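Local coordinates for protein endo-1,4-beta-xylanase (Pseudoalteromonas haloplanktis, PDB 1H12) that hydrolyses internal beta-1,4 linkages of xylan as a cold-adapted glycoside hydrolase of family 8, at residues A[200-205]-A[279-284]; A[237-242]-A[251-256]; A[196-201]-A[255-260]; A[285-290]-A[345-350]; A[245-250]-A[329-334]. All coordinates share one frame; numbering follows the deposited sequence.

Contact 1 (A[200-205]-A[279-284]); sequences DPSYHI and EFDAWR
Arg284 meets Tyr203 at the edge of the phenol ring, where NH2 lies near the ring plane 4.2 Å from CE1; water 2 also sits in that plane, and CB of Asp200 is centred over one face. The guanidinium of Arg284 has OG of Ser202 over one face, at an angle too poor for a hydrogen bond, and water 1 in its plane, where the water accepts from NE. In the (alpha/alpha)6 barrel of family 8 this buried contact joins a 3-10 turn, 201-203, to the start of helix 283-296 and the residues just before it. Asp200, with CG anti to its backbone N (chi1 180°), reaches Asp281, whose carboxylate plane is turned by 48° from its own; the two OD2 atoms are 2.5 Å apart. OD1 of Asp200 accepts from OG of Ser202 at 2.8 Å, from above the carboxylate plane, which fixes the hydroxyl beside CB of Asp281. Arg284 makes long, weak bonds from NH1 and NH2 to OD1 of Asp281, part of a salt bridge; its strongest polar partner is the hydroxyl of Tyr381, and NH2 also forms salt bridges with Asp144 and Glu78. The side chain of Arg284 is about 13 Å from the bound xylose. Water 2 donates to OD2 of Asp281 at 2.8 Å and accepts from OH of Tyr203 at 2.6 Å.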
# COMPACT_ATOMS: atom_id res chain seq x y z
N ASP A 200 3.41 -0.27 -12.24
CA ASP A 200 2.15 0.21 -11.66
C ASP A 200 2.57 1.26 -10.67
O ASP A 200 3.23 0.92 -9.68
CB ASP A 200 1.43 -0.98 -11.04
CG ASP A 200 0.12 -0.68 -10.38
OD1 ASP A 200 -0.06 0.36 -9.78
OD2 ASP A 200 -0.78 -1.61 -10.48
N PRO A 201 2.31 2.54 -10.93
CA PRO A 201 2.77 3.60 -10.02
C PRO A 201 2.51 3.32 -8.57
O PRO A 201 3.34 3.67 -7.74
CB PRO A 201 2.10 4.85 -10.59
CG PRO A 201 2.09 4.58 -12.09
CD PRO A 201 1.73 3.09 -12.17
N SER A 202 1.37 2.75 -8.25
CA SER A 202 1.02 2.49 -6.84
C SER A 202 1.97 1.53 -6.13
O SER A 202 1.96 1.46 -4.91
CB SER A 202 -0.40 1.92 -6.72
OG SER A 202 -0.46 0.56 -7.05
N TYR A 203 2.78 0.79 -6.88
CA TYR A 203 3.74 -0.12 -6.30
C TYR A 203 5.02 0.56 -5.84
O TYR A 203 5.87 -0.04 -5.20
CB TYR A 203 4.10 -1.23 -7.26
CG TYR A 203 3.00 -2.17 -7.70
CD1 TYR A 203 1.67 -2.04 -7.26
CD2 TYR A 203 3.28 -3.22 -8.55
CE1 TYR A 203 0.70 -2.93 -7.67
CE2 TYR A 203 2.32 -4.10 -8.97
CZ TYR A 203 1.02 -3.98 -8.52
OH TYR A 203 0.06 -4.90 -8.91
N HIS A 204 5.20 1.84 -6.23
CA HIS A 204 6.44 2.60 -5.94
C HIS A 204 6.35 3.25 -4.57
O HIS A 204 5.62 4.22 -4.37
CB HIS A 204 6.62 3.63 -7.02
CG HIS A 204 7.10 3.04 -8.30
ND1 HIS A 204 8.43 3.08 -8.62
CD2 HIS A 204 6.47 2.30 -9.24
CE1 HIS A 204 8.57 2.41 -9.75
NE2 HIS A 204 7.40 1.92 -10.16
N ILE A 205 7.18 2.74 -3.64
CA ILE A 205 7.24 3.29 -2.28
C ILE A 205 8.71 3.55 -2.03
O ILE A 205 9.41 2.71 -1.45
CB ILE A 205 6.59 2.39 -1.25
CG1 ILE A 205 5.21 1.93 -1.75
CG2 ILE A 205 6.51 3.12 0.07
CD1 ILE A 205 4.61 0.90 -0.98
N GLU A 279 -7.78 4.77 -10.86
CA GLU A 279 -8.70 3.79 -10.30
C GLU A 279 -8.16 3.32 -8.95
O GLU A 279 -7.40 4.02 -8.29
CB GLU A 279 -9.01 2.68 -11.33
CG GLU A 279 -7.81 2.03 -11.95
CD GLU A 279 -6.74 1.62 -10.96
OE1 GLU A 279 -6.73 0.46 -10.46
OE2 GLU A 279 -5.92 2.53 -10.62
N PHE A 280 -8.58 2.15 -8.50
CA PHE A 280 -8.29 1.70 -7.16
C PHE A 280 -6.81 1.63 -6.83
O PHE A 280 -6.42 2.08 -5.76
CB PHE A 280 -9.00 0.35 -6.94
CG PHE A 280 -10.48 0.44 -7.44
CD1 PHE A 280 -11.41 1.13 -6.67
CD2 PHE A 280 -10.87 0.06 -8.77
CE1 PHE A 280 -12.73 1.31 -7.11
CE2 PHE A 280 -12.18 0.25 -9.17
CZ PHE A 280 -13.08 0.87 -8.35
N ASP A 281 -5.98 1.07 -7.71
CA ASP A 281 -4.56 1.08 -7.46
C ASP A 281 -4.04 2.52 -7.37
O ASP A 281 -3.30 2.88 -6.46
CB ASP A 281 -3.77 0.33 -8.53
CG ASP A 281 -3.59 -1.13 -8.28
OD1 ASP A 281 -4.18 -1.66 -7.27
OD2 ASP A 281 -2.85 -1.81 -9.01
N ALA A 282 -4.42 3.33 -8.36
CA ALA A 282 -3.91 4.69 -8.45
C ALA A 282 -4.20 5.51 -7.23
O ALA A 282 -3.44 6.44 -6.93
CB ALA A 282 -4.40 5.35 -9.71
N TRP A 283 -5.27 5.22 -6.50
CA TRP A 283 -5.56 5.92 -5.26
C TRP A 283 -4.33 5.99 -4.36
O TRP A 283 -4.16 6.97 -3.63
CB TRP A 283 -6.63 5.24 -4.42
CG TRP A 283 -8.03 5.17 -4.95
CD1 TRP A 283 -8.56 5.68 -6.10
CD2 TRP A 283 -9.10 4.49 -4.29
NE1 TRP A 283 -9.88 5.36 -6.18
CE2 TRP A 283 -10.23 4.61 -5.09
CE3 TRP A 283 -9.21 3.78 -3.09
CZ2 TRP A 283 -11.42 4.04 -4.72
CZ3 TRP A 283 -10.37 3.24 -2.72
CH2 TRP A 283 -11.47 3.34 -3.54
N ARG A 284 -3.56 4.91 -4.34
CA ARG A 284 -2.48 4.80 -3.38
C ARG A 284 -1.26 5.62 -3.74
O ARG A 284 -0.38 5.77 -2.90
CB ARG A 284 -2.06 3.30 -3.21
CG ARG A 284 -3.19 2.42 -2.72
CD ARG A 284 -2.71 1.06 -2.27
NE ARG A 284 -2.06 0.20 -3.26
CZ ARG A 284 -2.70 -0.61 -4.08
NH1 ARG A 284 -3.99 -0.55 -4.22
NH2 ARG A 284 -2.03 -1.49 -4.75
O HOH W 1 0.83 -0.09 -2.98
O HOH W 2 -2.34 -4.37 -8.02

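Contact 2 (A[237-242]-A[251-256]); sequences KNHFTK and LPTFLS
Thr253 N donates to NE2 of His239 at 3.0 Å, with an N-H...N angle of 162° and the donor only 2° out of the imidazole plane. The other ring nitrogen, ND1, bonds to Gly260 O, so the imidazole is gripped at both nitrogens and cannot turn without losing a bond; the pattern is consistent with a neutral ring that carries its proton on ND1. In His239 chi1 of -171° sets CG anti to the backbone N, on the side of 251-256. CB of Pro252 meets the ring edge, lying in its plane 3.6 Å from NE2, and OG1 of Thr253 stands 3.3 Å from CE1. That hydroxyl is itself turned to its own segment, donating to Leu255 O at 3.0 Å from above the carbonyl plane. Ser256 lies near the other nitrogen, with OG 3.6 Å from ND1. One residue further along the helix, Phe240 brings CZ to 4.0 Å from CB of Pro252, an apolar touch continued by Val285, which packs against both residues. All five side chains are buried. The contact ties the last turns of helix 219-243 to the irregular segment 251-256 that packs against them, and so joins the end of that helix to the loop before strand 277-278 in the (alpha/alpha)6 barrel of family 8.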
# COMPACT_ATOMS: atom_id res chain seq x y z
N LYS A 237 8.42 11.00 -10.33
CA LYS A 237 8.55 12.37 -10.84
C LYS A 237 8.17 12.44 -12.29
O LYS A 237 7.46 13.35 -12.71
CB LYS A 237 10.02 12.84 -10.67
CG LYS A 237 10.47 13.13 -9.36
CD LYS A 237 11.96 13.68 -9.34
CE LYS A 237 12.88 12.60 -8.82
NZ LYS A 237 12.49 12.20 -7.41
N ASN A 238 8.67 11.51 -13.07
CA ASN A 238 8.36 11.49 -14.50
C ASN A 238 6.88 11.27 -14.74
O ASN A 238 6.28 11.89 -15.62
CB ASN A 238 9.20 10.42 -15.20
CG ASN A 238 10.66 10.78 -15.34
OD1 ASN A 238 11.04 11.96 -15.19
ND2 ASN A 238 11.50 9.76 -15.66
N HIS A 239 6.28 10.33 -14.00
CA HIS A 239 4.85 10.08 -14.14
C HIS A 239 4.05 11.32 -13.82
O HIS A 239 3.12 11.67 -14.57
CB HIS A 239 4.47 8.91 -13.21
CG HIS A 239 3.07 8.41 -13.41
ND1 HIS A 239 2.65 7.86 -14.59
CD2 HIS A 239 2.01 8.41 -12.59
CE1 HIS A 239 1.35 7.51 -14.43
NE2 HIS A 239 0.93 7.85 -13.23
N PHE A 240 4.38 11.99 -12.74
CA PHE A 240 3.67 13.20 -12.38
C PHE A 240 3.85 14.31 -13.40
O PHE A 240 2.93 15.09 -13.62
CB PHE A 240 3.94 13.62 -10.93
CG PHE A 240 3.09 12.85 -9.96
CD1 PHE A 240 1.76 13.16 -9.83
CD2 PHE A 240 3.61 11.79 -9.18
CE1 PHE A 240 0.94 12.46 -8.98
CE2 PHE A 240 2.80 11.10 -8.32
CZ PHE A 240 1.46 11.43 -8.24
N THR A 241 5.00 14.41 -14.02
CA THR A 241 5.19 15.36 -15.12
C THR A 241 4.27 14.99 -16.27
O THR A 241 3.63 15.86 -16.85
CB THR A 241 6.66 15.35 -15.55
OG1 THR A 241 7.50 15.80 -14.48
CG2 THR A 241 6.90 16.27 -16.78
N LYS A 242 4.21 13.74 -16.61
CA LYS A 242 3.42 13.28 -17.75
C LYS A 242 1.94 13.40 -17.51
O LYS A 242 1.20 13.63 -18.48
CB LYS A 242 3.79 11.86 -18.15
CG LYS A 242 5.22 11.71 -18.65
CD LYS A 242 5.36 11.73 -19.95
CE LYS A 242 6.77 11.12 -20.41
NZ LYS A 242 6.41 10.83 -21.86
N LEU A 251 -3.91 13.56 -12.14
CA LEU A 251 -4.07 12.31 -11.39
C LEU A 251 -3.18 11.25 -11.99
O LEU A 251 -3.14 11.05 -13.21
CB LEU A 251 -5.53 11.84 -11.36
CG LEU A 251 -6.50 12.70 -10.60
CD1 LEU A 251 -7.90 12.11 -10.68
CD2 LEU A 251 -6.06 12.85 -9.13
N PRO A 252 -2.48 10.49 -11.12
CA PRO A 252 -1.69 9.37 -11.59
C PRO A 252 -2.59 8.22 -12.05
O PRO A 252 -3.78 8.20 -11.74
CB PRO A 252 -0.88 9.01 -10.35
CG PRO A 252 -1.85 9.31 -9.22
CD PRO A 252 -2.57 10.57 -9.65
N THR A 253 -1.99 7.27 -12.77
CA THR A 253 -2.75 6.23 -13.44
C THR A 253 -2.40 4.83 -12.93
O THR A 253 -1.39 4.62 -12.25
CB THR A 253 -2.65 6.32 -14.96
OG1 THR A 253 -1.34 5.96 -15.41
CG2 THR A 253 -2.95 7.73 -15.43
N PHE A 254 -3.25 3.89 -13.28
CA PHE A 254 -3.11 2.48 -12.97
C PHE A 254 -1.77 1.90 -13.42
O PHE A 254 -1.03 1.31 -12.65
CB PHE A 254 -4.31 1.76 -13.62
CG PHE A 254 -4.27 0.27 -13.61
CD1 PHE A 254 -3.66 -0.48 -12.61
CD2 PHE A 254 -4.88 -0.43 -14.65
CE1 PHE A 254 -3.66 -1.89 -12.67
CE2 PHE A 254 -4.88 -1.81 -14.72
CZ PHE A 254 -4.27 -2.52 -13.75
N LEU A 255 -1.46 2.07 -14.72
CA LEU A 255 -0.29 1.49 -15.33
C LEU A 255 0.54 2.57 -16.01
O LEU A 255 0.02 3.57 -16.51
CB LEU A 255 -0.66 0.42 -16.37
CG LEU A 255 -1.32 -0.83 -15.78
CD1 LEU A 255 -1.79 -1.74 -16.88
CD2 LEU A 255 -0.39 -1.57 -14.83
N SER A 256 1.86 2.33 -16.05
CA SER A 256 2.81 3.22 -16.64
C SER A 256 3.92 2.46 -17.33
O SER A 256 4.33 1.37 -16.88
CB SER A 256 3.45 4.10 -15.53
OG SER A 256 4.40 5.03 -16.00

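Contact 3 (A[196-201]-A[255-260]); sequences DNLTDP and LSRLDG
Asn197 and Arg257 cross at about a right angle, their amide and guanidinium planes 20° apart. NH1 of Arg257 donates to Asn197 O at 2.9 Å, with the acceptor in the guanidinium plane but the donor above the carbonyl plane. Asn197 slides past Leu258 in the opposite direction. Its CG is anti to the backbone N (chi1 -170°), and OD1 takes the N-H of Leu258 at 3.1 Å. Water 3 links Asp196 O to NH1 of Arg257. An alanine in place of Arg257 would probably leave Asn197 O without its guanidinium donor and water 3 without the NH1 that donates to it. In the (alpha/alpha)6 barrel a single antiparallel beta bridge, the hydrogen-bonded pair Thr199 and Ser256, joins the loop before helix 206-215 to the loop before strand 277-278. Thr199 N reaches Ser256 O at 2.9 Å and Ser256 N returns to Thr199 O at 3.0 Å. Arg257 begins a type I turn to Gly260, its O accepting from OG of Ser256 and N of Gly260. On one side of the bridge CD1 of Leu198 meets CB of Leu255, on the other CD2 of Leu258 touches CB of Thr199; CG of Pro201 rests 3.7 Å from CB of Ser256.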
# COMPACT_ATOMS: atom_id res chain seq x y z
N ASP A 196 7.14 -6.85 -20.14
CA ASP A 196 8.23 -5.91 -19.94
C ASP A 196 7.79 -4.49 -20.22
O ASP A 196 6.72 -4.23 -20.74
CB ASP A 196 9.42 -6.33 -20.83
CG ASP A 196 10.02 -7.59 -20.41
OD1 ASP A 196 9.82 -8.14 -19.30
OD2 ASP A 196 10.80 -8.15 -21.23
N ASN A 197 8.61 -3.55 -19.80
CA ASN A 197 8.32 -2.11 -19.93
C ASN A 197 6.99 -1.80 -19.29
O ASN A 197 6.19 -1.03 -19.86
CB ASN A 197 8.42 -1.65 -21.35
CG ASN A 197 8.37 -0.16 -21.49
OD1 ASN A 197 8.78 0.59 -20.57
ND2 ASN A 197 7.95 0.33 -22.65
N LEU A 198 6.74 -2.30 -18.09
CA LEU A 198 5.45 -2.06 -17.44
C LEU A 198 5.57 -2.01 -15.92
O LEU A 198 6.08 -2.98 -15.30
CB LEU A 198 4.45 -3.12 -17.85
CG LEU A 198 3.03 -2.90 -17.36
CD1 LEU A 198 2.46 -1.65 -17.97
CD2 LEU A 198 2.16 -4.14 -17.66
N THR A 199 5.13 -0.93 -15.35
CA THR A 199 5.06 -0.80 -13.92
C THR A 199 3.67 -0.28 -13.54
O THR A 199 2.86 0.05 -14.39
CB THR A 199 6.22 0.02 -13.37
OG1 THR A 199 6.31 -0.10 -11.94
CG2 THR A 199 6.10 1.50 -13.70
N ASP A 200 3.41 -0.27 -12.24
CA ASP A 200 2.15 0.21 -11.66
C ASP A 200 2.57 1.26 -10.67
O ASP A 200 3.23 0.92 -9.68
CB ASP A 200 1.43 -0.98 -11.04
CG ASP A 200 0.12 -0.68 -10.38
OD1 ASP A 200 -0.06 0.36 -9.78
OD2 ASP A 200 -0.78 -1.61 -10.48
N PRO A 201 2.31 2.54 -10.93
CA PRO A 201 2.77 3.60 -10.02
C PRO A 201 2.51 3.32 -8.57
O PRO A 201 3.34 3.67 -7.74
CB PRO A 201 2.10 4.85 -10.59
CG PRO A 201 2.09 4.58 -12.09
CD PRO A 201 1.73 3.09 -12.17
N LEU A 255 -1.46 2.07 -14.72
CA LEU A 255 -0.29 1.49 -15.33
C LEU A 255 0.54 2.57 -16.01
O LEU A 255 0.02 3.57 -16.51
CB LEU A 255 -0.66 0.42 -16.37
CG LEU A 255 -1.32 -0.83 -15.78
CD1 LEU A 255 -1.79 -1.74 -16.88
CD2 LEU A 255 -0.39 -1.57 -14.83
N SER A 256 1.86 2.33 -16.05
CA SER A 256 2.81 3.22 -16.64
C SER A 256 3.92 2.46 -17.33
O SER A 256 4.33 1.37 -16.88
CB SER A 256 3.45 4.10 -15.53
OG SER A 256 4.40 5.03 -16.00
N ARG A 257 4.48 3.04 -18.37
CA ARG A 257 5.75 2.58 -18.90
C ARG A 257 6.88 3.00 -17.98
O ARG A 257 6.70 3.79 -17.05
CB ARG A 257 5.96 3.13 -20.33
CG ARG A 257 4.82 2.75 -21.24
CD ARG A 257 4.68 1.26 -21.30
NE ARG A 257 3.75 0.79 -22.34
CZ ARG A 257 3.51 -0.47 -22.57
NH1 ARG A 257 4.11 -1.41 -21.85
NH2 ARG A 257 2.67 -0.84 -23.52
N LEU A 258 8.09 2.49 -18.24
CA LEU A 258 9.22 2.75 -17.34
C LEU A 258 9.74 4.16 -17.40
O LEU A 258 10.45 4.58 -16.52
CB LEU A 258 10.30 1.70 -17.56
CG LEU A 258 9.91 0.27 -17.29
CD1 LEU A 258 11.13 -0.61 -17.27
CD2 LEU A 258 9.06 0.00 -16.13
N ASP A 259 9.32 4.93 -18.42
CA ASP A 259 9.62 6.35 -18.52
C ASP A 259 8.56 7.23 -17.83
O ASP A 259 8.63 8.47 -17.93
CB ASP A 259 9.87 6.77 -19.95
CG ASP A 259 8.66 6.75 -20.77
OD1 ASP A 259 7.56 6.30 -20.35
OD2 ASP A 259 8.73 7.10 -21.98
N GLY A 260 7.57 6.62 -17.21
CA GLY A 260 6.48 7.32 -16.55
C GLY A 260 5.27 7.58 -17.40
O GLY A 260 4.28 8.13 -16.91
O HOH W 3 5.04 -4.05 -22.88
O HOH W 4 9.64 3.23 -21.01

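Contact 4 (A[285-290]-A[345-350]); sequences VIMNVG and KAANAV
Two helices of the (alpha/alpha)6 barrel pack here, 283-296 and 342-351, running in nearly the same direction with an angle of 29° between the axes of their touching turns. The axes approach to 7.4 Å, a closeness permitted by small residues on both sides. Met287 and Ala347 mark the nearest backbones: CB of Met287 rests 3.6 Å from Ala347 O and also touches the methyl of Ala347. CG of Met287, anti to the backbone N (chi1 -178°), runs across to CB of Val350 at 3.7 Å; the residue is deposited in two conformers, so the place of its sulfur end is less certain. Val350 answers with CG1, which lies 3.6 Å from Met287 O. One turn along, Gly290 brings its CA to 3.7 Å from Val350 O, and a side chain at this position would collide with that carbonyl oxygen. On the other flank CD1 of Ile286 lies 3.3 Å from OD1 of Asn348, whose amide nitrogen is bonded to the hydroxyl of Tyr325. Helix 300-318 packs on Ile286 and Asn348, and helix 379-392 on Met287 and Val350. The whole is buried, with Ala347 about 12 Å from the bound xylose, and this apolar packing, with no hydrogen bond between the two segments, suits neighbouring helices of an (alpha/alpha)6 barrel.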
# COMPACT_ATOMS: atom_id res chain seq x y z
N VAL A 285 -1.17 6.10 -4.96
CA VAL A 285 0.03 6.80 -5.38
C VAL A 285 0.31 8.02 -4.52
O VAL A 285 1.42 8.15 -3.98
CB VAL A 285 0.01 7.15 -6.86
CG1 VAL A 285 1.25 7.92 -7.25
CG2 VAL A 285 -0.13 5.92 -7.74
N ILE A 286 -0.65 8.94 -4.36
CA ILE A 286 -0.33 10.11 -3.56
C ILE A 286 -0.21 9.78 -2.06
O ILE A 286 0.49 10.48 -1.33
CB ILE A 286 -1.20 11.32 -3.83
CG1 ILE A 286 -2.68 11.13 -3.44
CG2 ILE A 286 -1.01 11.78 -5.29
CD1 ILE A 286 -3.50 12.42 -3.54
N MET A 287 -0.83 8.68 -1.61
CA MET A 287 -0.55 8.16 -0.28
C MET A 287 0.95 7.82 -0.15
O MET A 287 1.58 8.19 0.84
CB MET A 287 -1.41 6.93 -0.02
CG MET A 287 -1.28 6.31 1.30
SD MET A 287 -2.26 4.83 1.43
CE MET A 287 -1.69 3.69 0.46
N ASN A 288 1.47 7.11 -1.15
CA ASN A 288 2.87 6.75 -1.16
C ASN A 288 3.78 7.96 -1.23
O ASN A 288 4.86 7.97 -0.64
CB ASN A 288 3.17 5.83 -2.32
CG ASN A 288 2.49 4.49 -2.25
OD1 ASN A 288 2.12 4.01 -1.16
ND2 ASN A 288 2.35 3.85 -3.41
N VAL A 289 3.38 8.98 -1.98
CA VAL A 289 4.15 10.23 -2.05
C VAL A 289 4.18 10.90 -0.66
O VAL A 289 5.24 11.37 -0.24
CB VAL A 289 3.59 11.15 -3.14
CG1 VAL A 289 4.28 12.50 -3.12
CG2 VAL A 289 3.73 10.53 -4.51
N GLY A 290 3.05 10.94 0.03
CA GLY A 290 3.02 11.45 1.41
C GLY A 290 3.94 10.65 2.33
O GLY A 290 4.68 11.21 3.14
N LYS A 345 -10.53 8.37 0.57
CA LYS A 345 -10.36 9.49 1.47
C LYS A 345 -9.17 9.29 2.42
O LYS A 345 -8.46 10.24 2.74
CB LYS A 345 -11.65 9.71 2.27
CG LYS A 345 -12.79 10.19 1.43
CD LYS A 345 -14.09 10.34 2.20
CE LYS A 345 -15.18 11.04 1.38
NZ LYS A 345 -16.50 11.00 2.08
N ALA A 346 -8.95 8.06 2.84
CA ALA A 346 -7.81 7.72 3.69
C ALA A 346 -6.47 7.93 2.95
O ALA A 346 -5.55 8.54 3.49
CB ALA A 346 -7.95 6.24 4.13
N ALA A 347 -6.37 7.46 1.73
CA ALA A 347 -5.19 7.65 0.91
C ALA A 347 -4.89 9.13 0.77
O ALA A 347 -3.75 9.56 0.89
CB ALA A 347 -5.36 6.99 -0.43
N ASN A 348 -5.92 9.93 0.52
CA ASN A 348 -5.76 11.34 0.29
C ASN A 348 -5.35 12.08 1.57
O ASN A 348 -4.65 13.09 1.51
CB ASN A 348 -7.01 11.93 -0.34
CG ASN A 348 -7.24 11.42 -1.74
OD1 ASN A 348 -6.26 10.99 -2.40
ND2 ASN A 348 -8.49 11.51 -2.24
N ALA A 349 -5.79 11.59 2.74
CA ALA A 349 -5.35 12.17 4.00
C ALA A 349 -3.84 11.96 4.22
O ALA A 349 -3.15 12.85 4.71
CB ALA A 349 -6.15 11.64 5.13
N VAL A 350 -3.33 10.77 3.88
CA VAL A 350 -1.92 10.52 4.02
C VAL A 350 -1.10 11.40 3.11
O VAL A 350 0.00 11.85 3.46
CB VAL A 350 -1.58 9.03 3.81
CG1 VAL A 350 -0.12 8.77 3.92
CG2 VAL A 350 -2.38 8.18 4.77

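Contact 5 (A[245-250]-A[329-334]); sequences GSPHWN and YSYGGA
Tyr331 and Gly332 are the corner of a beta hairpin, a type I' turn from Ser330 to Gly333, and press against the loop at Pro247, which follows a cis peptide bond. The tight part is here: Pro247 O makes a CA-H...O contact with CA of Tyr331 at 3.1 Å and lies at the edge of the phenol ring, in its plane. His248, buried, and Tyr331 lie side by side, planes 25° apart; CE1 of each comes within 3.6 Å of the other, yet the rings barely overlap, centroids 5.3 Å apart. An alanine in place of His248 would probably leave CE1 of Tyr331 without its imidazole neighbour and water 5 without its ND1 partner. The contact is looser at the solvent-exposed Trp249, whose CB is 4.1 Å from CA of Gly332, although a side chain on that glycine would strike CD1 of the indole. Water 5, in the imidazole plane, joins ND1 of His248 at 2.8 Å to Tyr331 N at 3.0 Å.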
# COMPACT_ATOMS: atom_id res chain seq x y z
N GLY A 245 -1.52 18.62 -16.22
CA GLY A 245 -2.28 19.35 -17.26
C GLY A 245 -2.95 18.40 -18.22
O GLY A 245 -3.19 17.19 -17.96
N SER A 246 -3.29 18.90 -19.40
CA SER A 246 -3.93 18.08 -20.38
C SER A 246 -3.03 17.01 -20.88
O SER A 246 -1.86 17.32 -21.13
CB SER A 246 -4.38 18.98 -21.57
OG SER A 246 -5.07 18.22 -22.49
N PRO A 247 -3.48 15.77 -21.13
CA PRO A 247 -4.87 15.32 -20.99
C PRO A 247 -5.21 14.56 -19.74
O PRO A 247 -6.39 14.20 -19.57
CB PRO A 247 -4.99 14.38 -22.20
CG PRO A 247 -3.63 13.69 -22.23
CD PRO A 247 -2.68 14.75 -21.88
N HIS A 248 -4.24 14.28 -18.87
CA HIS A 248 -4.50 13.45 -17.70
C HIS A 248 -4.95 14.23 -16.47
O HIS A 248 -5.46 13.65 -15.51
CB HIS A 248 -3.28 12.58 -17.36
CG HIS A 248 -2.92 11.64 -18.46
ND1 HIS A 248 -3.67 10.53 -18.74
CD2 HIS A 248 -1.90 11.67 -19.36
CE1 HIS A 248 -3.13 9.93 -19.81
NE2 HIS A 248 -2.05 10.60 -20.20
N TRP A 249 -4.78 15.54 -16.48
CA TRP A 249 -5.30 16.42 -15.46
C TRP A 249 -4.93 16.06 -14.04
O TRP A 249 -5.74 16.12 -13.13
CB TRP A 249 -6.82 16.68 -15.68
CG TRP A 249 -7.05 17.39 -16.96
CD1 TRP A 249 -7.58 16.88 -18.12
CD2 TRP A 249 -6.69 18.74 -17.27
NE1 TRP A 249 -7.63 17.86 -19.11
CE2 TRP A 249 -7.04 18.98 -18.62
CE3 TRP A 249 -6.06 19.75 -16.54
CZ2 TRP A 249 -6.84 20.22 -19.23
CZ3 TRP A 249 -5.87 21.01 -17.17
CH2 TRP A 249 -6.26 21.18 -18.51
N ASN A 250 -3.64 15.74 -13.87
CA ASN A 250 -2.97 15.78 -12.57
C ASN A 250 -3.24 14.60 -11.67
O ASN A 250 -2.78 14.59 -10.55
CB ASN A 250 -3.25 17.09 -11.84
CG ASN A 250 -3.00 18.28 -12.78
OD1 ASN A 250 -1.94 18.39 -13.32
ND2 ASN A 250 -3.96 19.09 -12.99
N TYR A 329 -11.44 8.18 -12.47
CA TYR A 329 -11.34 9.24 -13.51
C TYR A 329 -10.50 8.72 -14.65
O TYR A 329 -9.57 7.95 -14.45
CB TYR A 329 -10.73 10.54 -12.95
CG TYR A 329 -11.69 11.27 -12.04
CD1 TYR A 329 -11.77 10.97 -10.69
CD2 TYR A 329 -12.52 12.22 -12.54
CE1 TYR A 329 -12.70 11.59 -9.88
CE2 TYR A 329 -13.49 12.83 -11.74
CZ TYR A 329 -13.59 12.50 -10.42
OH TYR A 329 -14.56 13.05 -9.58
N SER A 330 -10.77 9.22 -15.87
CA SER A 330 -9.94 8.94 -17.03
C SER A 330 -9.83 10.21 -17.84
O SER A 330 -10.85 10.82 -18.17
CB SER A 330 -10.57 7.85 -17.90
OG SER A 330 -9.72 7.53 -18.96
N TYR A 331 -8.63 10.68 -18.09
CA TYR A 331 -8.43 11.94 -18.79
C TYR A 331 -9.18 13.09 -18.14
O TYR A 331 -9.71 13.99 -18.83
CB TYR A 331 -8.78 11.81 -20.25
CG TYR A 331 -7.97 10.84 -21.06
CD1 TYR A 331 -6.61 10.98 -21.21
CD2 TYR A 331 -8.56 9.78 -21.69
CE1 TYR A 331 -5.89 10.13 -22.05
CE2 TYR A 331 -7.85 8.91 -22.51
CZ TYR A 331 -6.54 9.09 -22.67
OH TYR A 331 -5.79 8.30 -23.52
N GLY A 332 -9.26 13.07 -16.80
CA GLY A 332 -9.95 14.11 -16.08
C GLY A 332 -11.48 14.00 -16.04
O GLY A 332 -12.13 14.85 -15.46
N GLY A 333 -12.02 12.96 -16.63
CA GLY A 333 -13.46 12.74 -16.70
C GLY A 333 -13.95 11.66 -15.78
O GLY A 333 -13.38 10.56 -15.74
N ALA A 334 -15.00 11.94 -15.02
CA ALA A 334 -15.56 10.97 -14.10
C ALA A 334 -16.11 9.81 -14.86
O ALA A 334 -16.81 9.97 -15.87
CB ALA A 334 -16.66 11.64 -13.32
O HOH W 5 -5.93 9.65 -17.27

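Overall arrangement
From the N terminus, the loop before helix 206-215 opens contacts 3 and 1 together, sharing Asp200 and Pro201. Contact 2 opens on helix 219-243, contact 5 opens at 245-250, and contact 2 then closes a short loop at 251-256, nested inside the loop of contact 1. Contact 3 closes next at 255-260, sharing Leu255 and Ser256 with contact 2, and contact 1 closes at 279-284. Contact 4 opens directly afterwards on the same helix, 283-296. Contact 5 closes at 329-334, so it crosses all four, and contact 4 closes last at 345-350. Phe240, Pro252, Pro201 and Val285 bring contacts 1 to 4 together between helices 219-243 and 283-296; contact 5 adds the hairpin at the surface.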